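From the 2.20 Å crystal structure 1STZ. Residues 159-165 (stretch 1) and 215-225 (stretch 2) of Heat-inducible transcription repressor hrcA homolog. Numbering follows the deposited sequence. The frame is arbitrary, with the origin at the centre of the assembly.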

# COMPACT_ATOMS: atom_id res chain seq x y z
N TYR A 159 1.77 -34.26 -0.25
CA TYR A 159 1.42 -33.13 -1.11
C TYR A 159 2.22 -33.04 -2.40
O TYR A 159 3.40 -33.33 -2.45
N LEU A 160 1.54 -32.57 -3.44
CA LEU A 160 2.10 -32.38 -4.77
C LEU A 160 1.72 -31.00 -5.25
O LEU A 160 0.60 -30.57 -5.02
N ILE A 161 2.61 -30.29 -5.93
CA ILE A 161 2.23 -29.04 -6.56
C ILE A 161 2.26 -29.14 -8.08
O ILE A 161 3.29 -29.44 -8.68
N PHE A 162 1.11 -28.91 -8.70
CA PHE A 162 0.97 -28.91 -10.14
C PHE A 162 0.96 -27.47 -10.62
O PHE A 162 0.46 -26.59 -9.94
N SER A 163 1.50 -27.24 -11.81
CA SER A 163 1.37 -25.96 -12.50
C SER A 163 1.80 -26.10 -13.95
O SER A 163 2.33 -27.12 -14.36
N ILE A 164 1.50 -25.08 -14.75
CA ILE A 164 1.98 -25.04 -16.11
C ILE A 164 2.74 -23.75 -16.32
O ILE A 164 2.48 -22.77 -15.65
N LEU A 165 3.66 -23.78 -17.27
CA LEU A 165 4.38 -22.60 -17.69
C LEU A 165 3.75 -22.15 -18.99
O LEU A 165 3.46 -22.96 -19.86
N GLY A 215 -7.12 -41.79 -13.80
CA GLY A 215 -7.79 -40.94 -12.83
C GLY A 215 -7.03 -39.66 -12.53
O GLY A 215 -7.63 -38.61 -12.37
N PHE A 216 -5.70 -39.77 -12.44
CA PHE A 216 -4.86 -38.61 -12.19
C PHE A 216 -4.83 -37.67 -13.39
O PHE A 216 -4.84 -36.46 -13.23
N LEU A 217 -4.79 -38.25 -14.59
CA LEU A 217 -4.79 -37.48 -15.83
C LEU A 217 -6.11 -36.71 -16.00
O LEU A 217 -6.13 -35.61 -16.56
N ARG A 218 -7.20 -37.28 -15.50
CA ARG A 218 -8.51 -36.63 -15.50
C ARG A 218 -8.51 -35.43 -14.55
O ARG A 218 -9.15 -34.42 -14.81
N LEU A 219 -7.80 -35.57 -13.44
CA LEU A 219 -7.64 -34.49 -12.47
C LEU A 219 -6.94 -33.32 -13.15
O LEU A 219 -7.40 -32.18 -13.06
N ILE A 220 -5.84 -33.61 -13.84
CA ILE A 220 -5.06 -32.58 -14.53
C ILE A 220 -5.90 -31.85 -15.57
O ILE A 220 -5.80 -30.63 -15.69
N GLU A 221 -6.72 -32.58 -16.32
CA GLU A 221 -7.58 -31.99 -17.35
C GLU A 221 -8.59 -31.02 -16.74
O GLU A 221 -8.89 -29.99 -17.34
N SER A 222 -9.13 -31.34 -15.57
CA SER A 222 -10.06 -30.43 -14.89
C SER A 222 -9.38 -29.20 -14.29
O SER A 222 -10.00 -28.14 -14.20
N LEU A 223 -8.11 -29.33 -13.89
CA LEU A 223 -7.37 -28.20 -13.33
C LEU A 223 -6.98 -27.19 -14.41
O LEU A 223 -7.12 -25.99 -14.21
N ILE A 224 -6.50 -27.69 -15.54
CA ILE A 224 -6.17 -26.84 -16.69
C ILE A 224 -7.45 -26.27 -17.29
O ILE A 224 -7.54 -25.07 -17.58
N GLY A 225 -8.44 -27.15 -17.45
CA GLY A 225 -9.73 -26.78 -17.99
C GLY A 225 -10.69 -26.25 -16.94
O GLY A 225 -11.90 -26.30 -17.14

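A helix laid across a β-strand commonly meets it through alternate strand residues, because successive side chains of an extended chain leave from opposite sides. The pair 159-165 and 215-224 in the HrcA homolog is a compact example. The axes cross at -53° and approach to 10.1 Å, a gap bridged by side chains alone. Leu160, Phe162 and Ile164 direct their CA-to-CB bonds toward the helix, whereas that of Ser163 points away and Ile161 is out of reach.

Phe162 is the centrepiece, with 88 Å² covered by the helix. Its t rotamer (chi1 164°, chi2 84°) carries the ring out to three helical residues: CE1 lies 3.6 Å from Ile220 CG1, CD2 lies 4.0 Å from Leu223 CD1, and CZ lies 3.7 Å from Ile224 CG1, which sits at the ring edge. The helical spacing of these partners, at steps of three and four residues, places them around one aromatic group. Of the three, Leu223 alone points toward the strand, and its m,t conformation extends CD1 to the ring. Ile224 starts sideways, but chi1 of -67° (m) and chi2 of 161° (t) bring its end nearer; its CG1 also lies 4.4 Å from Ile164 CG2, a looser contact. Ile220, likewise sideways, has an off-well chi1 of -98° with chi2 p, and still delivers CG1 to Phe162.

One helical turn before Ile220, Phe216 also leaves sideways; its t rotamer swings the ring strandward until CZ is 4.2 Å from Leu160 CD1, with Leu160 itself t,t.

No hydrogen bond crosses this apolar contact. Two polar side chains are engaged away from the contact: Ser222, in the p rotamer, donates from OG to Leu219 O at 2.7 Å within the helix, and Glu221, whose CA-to-CB bond points away, has OE1 hydrogen-bonded elsewhere in the structure.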

# COMPACT_ATOMS: atom_id res chain seq x y z
CB TYR A 159 1.55 -31.82 -0.32
CG TYR A 159 0.69 -31.77 0.93
CD1 TYR A 159 1.26 -31.81 2.20
CD2 TYR A 159 -0.69 -31.70 0.85
CE1 TYR A 159 0.48 -31.76 3.35
CE2 TYR A 159 -1.48 -31.66 1.99
CZ TYR A 159 -0.89 -31.69 3.23
OH TYR A 159 -1.68 -31.64 4.35
CB LEU A 160 1.49 -33.42 -5.71
CG LEU A 160 2.17 -33.74 -7.04
CD1 LEU A 160 1.87 -35.19 -7.45
CD2 LEU A 160 1.73 -32.80 -8.13
CB ILE A 161 3.08 -27.84 -6.05
CG1 ILE A 161 2.77 -27.57 -4.58
CG2 ILE A 161 2.76 -26.60 -6.86
CD1 ILE A 161 3.72 -26.62 -3.90
CB PHE A 162 -0.34 -29.61 -10.56
CG PHE A 162 -0.76 -29.32 -11.98
CD1 PHE A 162 -0.24 -30.05 -13.04
CD2 PHE A 162 -1.70 -28.33 -12.25
CE1 PHE A 162 -0.64 -29.79 -14.35
CE2 PHE A 162 -2.09 -28.07 -13.54
CZ PHE A 162 -1.56 -28.80 -14.59
CB SER A 163 2.20 -24.86 -11.83
OG SER A 163 3.54 -25.27 -11.65
CB ILE A 164 0.84 -25.17 -17.14
CG1 ILE A 164 -0.13 -23.99 -17.04
CG2 ILE A 164 0.11 -26.48 -16.95
CD1 ILE A 164 -1.24 -24.02 -18.07
CB LEU A 165 5.84 -22.91 -17.96
CG LEU A 165 6.85 -22.06 -17.21
CD1 LEU A 165 6.64 -20.58 -17.56
CD2 LEU A 165 6.74 -22.29 -15.69
CB PHE A 216 -3.43 -39.02 -11.81
CG PHE A 216 -2.58 -37.87 -11.34
CD1 PHE A 216 -2.69 -37.40 -10.04
CD2 PHE A 216 -1.70 -37.24 -12.20
CE1 PHE A 216 -1.94 -36.33 -9.60
CE2 PHE A 216 -0.95 -36.17 -11.78
CZ PHE A 216 -1.06 -35.71 -10.48
CB LEU A 217 -4.52 -38.39 -17.03
CG LEU A 217 -3.05 -38.65 -17.39
CD1 LEU A 217 -2.52 -37.50 -18.24
CD2 LEU A 217 -2.17 -38.80 -16.17
CB ARG A 218 -9.60 -37.61 -15.05
CG ARG A 218 -10.89 -37.60 -15.87
CD ARG A 218 -11.80 -38.81 -15.60
NE ARG A 218 -11.03 -40.05 -15.64
CZ ARG A 218 -11.34 -41.17 -14.99
NH1 ARG A 218 -12.44 -41.26 -14.24
NH2 ARG A 218 -10.55 -42.23 -15.10
CB LEU A 219 -6.82 -34.95 -11.26
CG LEU A 219 -7.07 -34.34 -9.87
CD1 LEU A 219 -5.82 -34.46 -8.98
CD2 LEU A 219 -7.54 -32.90 -9.92
CB ILE A 220 -3.74 -33.16 -15.14
CG1 ILE A 220 -2.55 -32.89 -14.22
CG2 ILE A 220 -3.43 -32.55 -16.52
CD1 ILE A 220 -2.64 -33.58 -12.88
CB GLU A 221 -8.31 -33.06 -18.18
CG GLU A 221 -9.52 -32.54 -18.95
CD GLU A 221 -9.92 -33.38 -20.15
OE1 GLU A 221 -9.89 -34.63 -20.06
OE2 GLU A 221 -10.28 -32.78 -21.19
CB SER A 222 -10.88 -31.17 -13.82
OG SER A 222 -10.06 -31.63 -12.76
CB LEU A 223 -6.11 -28.66 -12.58
CG LEU A 223 -6.35 -29.48 -11.31
CD1 LEU A 223 -5.02 -29.96 -10.75
CD2 LEU A 223 -7.14 -28.66 -10.28
CB ILE A 224 -5.41 -27.64 -17.76
CG1 ILE A 224 -4.03 -28.03 -17.24
CG2 ILE A 224 -5.27 -26.82 -19.05
CD1 ILE A 224 -3.38 -29.14 -17.98